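Local coordinates for NAD-dependent aldehyde dehydrogenase (Burkholderia multivorans, PDB 5UJU), which probably oxidises aldehydes to carboxylic acids with NAD as the electron acceptor, as other members of the aldehyde dehydrogenase family do, at residues R418-S423 against V441-V446; I357-D362 against A371-V376. All blocks are in the same frame, centred on the assembly; numbering follows the deposited sequence.

One mixed sheet, held in two ways, serves as the worked example here. In contact 1 (418-423 against 441-446) one of the two outermost strands of this sheet within the chain joins its neighbour through backbone hydrogen bonds, interrupted by a classic beta bulge, and the pairing is only partly buried. Contact 2 (357-362 against 371-376) is a buried packing of the inner strand 356-360 against the first turn of helix 373-388; apolar side chains do most of the work, and one water bridges the two backbones at the end. The contacts meet directly: Gln443 packs on Phe373, and in the conformer given here Arg361 NH2 forms a 2.9 Å salt bridge with Asp445 OD1.

Contact 1 (R418-S423 against V441-V446)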
loop_
_atom_site.group_PDB
_atom_site.type_symbol
_atom_site.label_atom_id
_atom_site.label_comp_id
_atom_site.label_asym_id
_atom_site.label_seq_id
_atom_site.Cartn_x
_atom_site.Cartn_y
_atom_site.Cartn_z
ATOM N N ARG A 418 -34.432 13.382 -24.525
ATOM C CA ARG A 418 -35.841 13.669 -24.287
ATOM C C ARG A 418 -36.060 13.765 -22.787
ATOM O O ARG A 418 -35.674 12.858 -22.038
ATOM C CB ARG A 418 -36.761 12.591 -24.873
ATOM C CG ARG A 418 -38.239 12.793 -24.481
ATOM C CD ARG A 418 -39.159 11.680 -24.980
ATOM N NE ARG A 418 -39.204 11.637 -26.430
ATOM C CZ ARG A 418 -40.126 12.243 -27.175
ATOM N NH1 ARG A 418 -41.098 12.945 -26.615
ATOM N NH2 ARG A 418 -40.064 12.142 -28.484
ATOM N N VAL A 419 -36.670 14.863 -22.349
ATOM C CA VAL A 419 -36.899 15.069 -20.927
ATOM C C VAL A 419 -38.100 14.236 -20.506
ATOM O O VAL A 419 -39.199 14.394 -21.048
ATOM C CB VAL A 419 -37.108 16.553 -20.607
ATOM C CG1 VAL A 419 -37.340 16.722 -19.110
ATOM C CG2 VAL A 419 -35.898 17.358 -21.060
ATOM N N LEU A 420 -37.893 13.349 -19.533
ATOM C CA LEU A 420 -38.990 12.596 -18.941
ATOM C C LEU A 420 -39.596 13.333 -17.752
ATOM O O LEU A 420 -40.807 13.261 -17.523
ATOM C CB LEU A 420 -38.505 11.204 -18.531
ATOM C CG LEU A 420 -38.133 10.305 -19.715
ATOM C CD1 LEU A 420 -37.381 9.081 -19.251
ATOM C CD2 LEU A 420 -39.373 9.914 -20.484
ATOM N N LEU A 421 -38.765 14.018 -16.972
ATOM C CA LEU A 421 -39.244 14.805 -15.845
ATOM C C LEU A 421 -38.347 16.021 -15.761
ATOM O O LEU A 421 -37.129 15.873 -15.625
ATOM C CB LEU A 421 -39.207 14.011 -14.535
ATOM C CG LEU A 421 -39.397 14.828 -13.252
ATOM C CD1 LEU A 421 -40.771 15.475 -13.254
ATOM C CD2 LEU A 421 -39.248 13.931 -12.048
ATOM N N ASP A 422 -38.932 17.206 -15.885
ATOM C CA ASP A 422 -38.131 18.415 -15.869
ATOM C C ASP A 422 -37.812 18.794 -14.433
ATOM O O ASP A 422 -38.595 18.540 -13.516
ATOM C CB ASP A 422 -38.836 19.568 -16.587
ATOM C CG ASP A 422 -37.880 20.707 -16.928
ATOM O OD1 ASP A 422 -36.654 20.500 -16.809
ATOM O OD2 ASP A 422 -38.336 21.794 -17.344
ATOM N N SER A 423 -36.640 19.395 -14.257
ATOM C CA SER A 423 -36.204 19.946 -12.984
ATOM C C SER A 423 -36.883 21.287 -12.735
ATOM O O SER A 423 -36.887 22.155 -13.612
ATOM C CB SER A 423 -34.687 20.114 -12.997
ATOM O OG SER A 423 -34.252 20.837 -11.868
ATOM N N VAL A 441 -34.782 14.060 -15.182
ATOM C CA VAL A 441 -34.725 12.688 -15.669
ATOM C C VAL A 441 -34.900 12.708 -17.176
ATOM O O VAL A 441 -35.881 13.265 -17.686
ATOM C CB VAL A 441 -35.780 11.781 -15.011
ATOM C CG1 VAL A 441 -35.606 10.356 -15.528
ATOM C CG2 VAL A 441 -35.636 11.794 -13.478
ATOM N N LEU A 442 -33.949 12.108 -17.881
ATOM C CA LEU A 442 -33.911 12.142 -19.331
ATOM C C LEU A 442 -33.985 10.734 -19.899
ATOM O O LEU A 442 -33.634 9.750 -19.244
ATOM C CB LEU A 442 -32.637 12.827 -19.832
ATOM C CG LEU A 442 -32.438 14.243 -19.291
ATOM C CD1 LEU A 442 -30.968 14.563 -19.135
ATOM C CD2 LEU A 442 -33.100 15.246 -20.200
ATOM N N GLN A 443 -34.450 10.647 -21.137
ATOM C CA GLN A 443 -34.440 9.391 -21.864
ATOM C C GLN A 443 -33.328 9.440 -22.902
ATOM O O GLN A 443 -33.224 10.418 -23.654
ATOM C CB GLN A 443 -35.787 9.131 -22.549
ATOM C CG GLN A 443 -35.800 7.855 -23.377
ATOM C CD GLN A 443 -37.161 7.557 -24.014
ATOM O OE1 GLN A 443 -38.210 7.945 -23.502
ATOM N NE2 GLN A 443 -37.132 6.867 -25.136
ATOM N N LEU A 444 -32.506 8.391 -22.940
ATOM C CA LEU A 444 -31.491 8.223 -23.971
ATOM C C LEU A 444 -31.589 6.827 -24.578
ATOM O O LEU A 444 -32.330 5.958 -24.107
ATOM C CB LEU A 444 -30.082 8.444 -23.417
ATOM C CG LEU A 444 -29.782 9.894 -23.058
ATOM C CD1 LEU A 444 -28.384 9.987 -22.446
ATOM C CD2 LEU A 444 -29.905 10.754 -24.299
ATOM N N ASP A 445 -30.838 6.637 -25.654
ATOM C CA ASP A 445 -30.612 5.341 -26.269
ATOM C C ASP A 445 -29.162 4.948 -26.034
ATOM O O ASP A 445 -28.314 5.800 -25.767
ATOM C CB ASP A 445 -30.918 5.373 -27.774
ATOM C CG ASP A 445 -30.769 4.011 -28.428
ATOM O OD1 ASP A 445 -31.694 3.179 -28.296
ATOM O OD2 ASP A 445 -29.719 3.771 -29.063
ATOM N N VAL A 446 -28.890 3.642 -26.126
ATOM C CA VAL A 446 -27.535 3.137 -25.927
ATOM C C VAL A 446 -26.542 3.777 -26.898
ATOM O O VAL A 446 -25.345 3.867 -26.595
ATOM C CB VAL A 446 -27.532 1.594 -26.027
ATOM C CG1 VAL A 446 -27.873 1.136 -27.426
ATOM C CG2 VAL A 446 -26.206 1.029 -25.568
#
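Val441 faces two residues at once, Leu420 and Leu421, and this is the mark of a classic beta bulge in an antiparallel pair. Its N donates to Leu421 O at 3.0 Å, an almost straight bond (173°). Its O is gripped by two successive amides: Leu420 N at 2.7 Å, and Leu421 N at 3.1 Å, whose N-H points more nearly straight at the oxygen. Both donors are tilted somewhat from the carbonyl plane. On the side chains, Val441 CB lies 4.1 Å from Leu421 CB.

Leu442 pairs with Val419 at a non-hydrogen-bonded position, on the other face of the sheet from Val441. Its CG is anti to the carbonyl carbon (chi1 -56°), and CD2 beyond it meets Val419 CG2 at 3.6 Å, the two side chains crossing obliquely.

Gln443 forms the hydrogen-bonded pair with Arg418: its N gives a short bond of 2.7 Å to Arg418 O, while the reverse bond, from Arg418 N to Gln443 O, is weak. The extended Gln443 chain runs beside that of Arg418, pointing the same way, with amide and guanidinium planes 41° apart. Leu420 leans across it; its CD1 is 3.7 Å from Gln443 CB and its CD2 lies near Gln443 OE1.

On the other edge of 440-445, Leu442 and Leu444 bond through their backbones to strand 460-466. Helix 373-388 packs on the face carrying Leu421 and Gln443, touching Leu420 as well, whereas Leu442 and Leu444 rest on Phe462.

Contact 2 (I357-D362 against A371-V376); sequences IYVPRD and ASFDEV
Phe373 packs against Val359 and the strand end that follows it, where helix 373-388 begins behind a capping box formed by Ser372 and Glu375. In that box Glu375 N donates to Ser372 OG at 3.0 Å, and Ser372 N returns a bond to Glu375 OE1, reached on the anti side of the carboxylate and 28° out of its plane. The amides of the N-cap residue Ser372 and of Glu375 in the first turn are thereby each bonded to a side chain.

From its CB outward, Phe373 meets the backbone first: CB lies 3.6 Å from Arg361 O and a little farther from Pro360 O. CG stands anti to the backbone N (chi1 176°), and from it the ring extends across Val359. CD2 touches Val359 CB at 3.7 Å while Pro360 O comes to the ring edge, near its plane; CE2 is equally close to that CB and approaches Val359 O. Farther round, CE1 packs on Gln443 CD.

Val376, one helical turn on, reaches Val359 tip to tip, its CG1 being 4.0 Å from Val359 CG2, and thus Val359 serves two helix residues. Val463 and Ala465 of strand 460-466 also touch the Phe373 side chain, while the guanidinium of Arg361, in the conformer given here, turns to salt bridges with Asp445 and Asp467. Where the strand has ended, a water joins the two backbones, donating to Arg361 O at 2.9 Å and accepting from Phe373 N at 2.6 Å.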
loop_
_atom_site.group_PDB
_atom_site.type_symbol
_atom_site.label_atom_id
_atom_site.label_comp_id
_atom_site.label_asym_id
_atom_site.label_seq_id
_atom_site.Cartn_x
_atom_site.Cartn_y
_atom_site.Cartn_z
ATOM N N ILE A 357 -29.458 4.410 -15.949
ATOM C CA ILE A 357 -30.446 3.369 -15.680
ATOM C C ILE A 357 -30.729 2.653 -17.001
ATOM O O ILE A 357 -31.388 3.212 -17.887
ATOM C CB ILE A 357 -31.723 3.961 -15.066
ATOM C CG1 ILE A 357 -31.368 4.743 -13.787
ATOM C CG2 ILE A 357 -32.738 2.867 -14.751
ATOM C CD1 ILE A 357 -32.523 5.520 -13.191
ATOM N N TYR A 358 -30.213 1.432 -17.148
ATOM C CA TYR A 358 -30.324 0.687 -18.399
ATOM C C TYR A 358 -31.566 -0.195 -18.376
ATOM O O TYR A 358 -31.765 -0.971 -17.434
ATOM C CB TYR A 358 -29.082 -0.169 -18.645
ATOM C CG TYR A 358 -27.793 0.615 -18.663
ATOM C CD1 TYR A 358 -27.462 1.442 -19.739
ATOM C CD2 TYR A 358 -26.900 0.532 -17.598
ATOM C CE1 TYR A 358 -26.270 2.163 -19.743
ATOM C CE2 TYR A 358 -25.711 1.240 -17.603
ATOM C CZ TYR A 358 -25.403 2.054 -18.661
ATOM O OH TYR A 358 -24.217 2.759 -18.634
ATOM N N VAL A 359 -32.393 -0.075 -19.414
ATOM C CA VAL A 359 -33.634 -0.839 -19.549
ATOM C C VAL A 359 -33.707 -1.383 -20.978
ATOM O O VAL A 359 -33.422 -0.639 -21.928
ATOM C CB VAL A 359 -34.858 0.041 -19.220
ATOM C CG1 VAL A 359 -36.163 -0.772 -19.242
ATOM C CG2 VAL A 359 -34.681 0.780 -17.863
ATOM N N PRO A 360 -34.052 -2.656 -21.189
ATOM C CA PRO A 360 -34.167 -3.154 -22.569
ATOM C C PRO A 360 -35.231 -2.375 -23.317
ATOM O O PRO A 360 -36.301 -2.082 -22.779
ATOM C CB PRO A 360 -34.553 -4.625 -22.388
ATOM C CG PRO A 360 -34.085 -4.954 -20.955
ATOM C CD PRO A 360 -34.345 -3.706 -20.198
ATOM N N ARG A 361 -34.912 -2.005 -24.560
ATOM C CA ARG A 361 -35.874 -1.265 -25.369
ATOM C C ARG A 361 -37.184 -2.022 -25.533
ATOM O O ARG A 361 -38.225 -1.398 -25.789
ATOM C CB ARG A 361 -35.288 -0.949 -26.747
ATOM C CG ARG A 361 -35.133 -2.158 -27.652
ATOM C CD ARG A 361 -34.415 -1.799 -28.949
ATOM N NE ARG A 361 -33.061 -1.317 -28.690
ATOM C CZ ARG A 361 -32.716 -0.033 -28.675
ATOM N NH1 ARG A 361 -33.628 0.899 -28.921
ATOM N NH2 ARG A 361 -31.459 0.319 -28.415
ATOM N N ASP A 362 -37.165 -3.343 -25.388
ATOM C CA ASP A 362 -38.372 -4.149 -25.516
ATOM C C ASP A 362 -39.075 -4.369 -24.179
ATOM O O ASP A 362 -40.036 -5.140 -24.119
ATOM C CB ASP A 362 -38.052 -5.498 -26.173
ATOM C CG ASP A 362 -37.606 -5.357 -27.625
ATOM O OD1 ASP A 362 -38.072 -4.430 -28.319
ATOM O OD2 ASP A 362 -36.798 -6.192 -28.085
ATOM N N ALA A 371 -43.842 -5.368 -18.860
ATOM C CA ALA A 371 -43.820 -3.911 -18.798
ATOM C C ALA A 371 -42.922 -3.379 -19.902
ATOM O O ALA A 371 -41.788 -3.844 -20.059
ATOM C CB ALA A 371 -43.334 -3.405 -17.433
ATOM N N SER A 372 -43.427 -2.403 -20.653
ATOM C CA SER A 372 -42.674 -1.789 -21.735
ATOM C C SER A 372 -41.578 -0.876 -21.195
ATOM O O SER A 372 -41.558 -0.494 -20.015
ATOM C CB SER A 372 -43.601 -0.977 -22.639
ATOM O OG SER A 372 -43.960 0.247 -22.008
ATOM N N PHE A 373 -40.661 -0.503 -22.093
ATOM C CA PHE A 373 -39.660 0.491 -21.729
ATOM C C PHE A 373 -40.326 1.770 -21.232
ATOM O O PHE A 373 -39.977 2.285 -20.164
ATOM C CB PHE A 373 -38.726 0.788 -22.912
ATOM C CG PHE A 373 -37.722 1.890 -22.629
ATOM C CD1 PHE A 373 -38.052 3.228 -22.832
ATOM C CD2 PHE A 373 -36.456 1.588 -22.145
ATOM C CE1 PHE A 373 -37.137 4.243 -22.556
ATOM C CE2 PHE A 373 -35.531 2.599 -21.867
ATOM C CZ PHE A 373 -35.875 3.927 -22.074
ATOM N N ASP A 374 -41.310 2.286 -21.979
ATOM C CA ASP A 374 -41.912 3.548 -21.559
ATOM C C ASP A 374 -42.624 3.403 -20.224
ATOM O O ASP A 374 -42.613 4.339 -19.414
ATOM C CB ASP A 374 -42.868 4.095 -22.613
ATOM C CG ASP A 374 -42.195 4.311 -23.949
ATOM O OD1 ASP A 374 -41.067 4.849 -23.988
ATOM O OD2 ASP A 374 -42.820 3.988 -24.971
ATOM N N GLU A 375 -43.214 2.233 -19.954
ATOM C CA GLU A 375 -43.844 2.037 -18.652
ATOM C C GLU A 375 -42.809 2.043 -17.524
ATOM O O GLU A 375 -43.060 2.610 -16.458
ATOM C CB GLU A 375 -44.676 0.750 -18.648
ATOM C CG GLU A 375 -45.906 0.859 -19.563
ATOM C CD GLU A 375 -46.746 -0.405 -19.664
ATOM O OE1 GLU A 375 -46.211 -1.527 -19.550
ATOM O OE2 GLU A 375 -47.973 -0.257 -19.830
ATOM N N VAL A 376 -41.640 1.435 -17.731
ATOM C CA VAL A 376 -40.613 1.473 -16.691
ATOM C C VAL A 376 -40.128 2.902 -16.477
ATOM O O VAL A 376 -40.020 3.381 -15.338
ATOM C CB VAL A 376 -39.449 0.527 -17.037
ATOM C CG1 VAL A 376 -38.290 0.712 -16.043
ATOM C CG2 VAL A 376 -39.912 -0.911 -17.036
HETATM O O HOH W 1 -40.830 -1.357 -24.565
#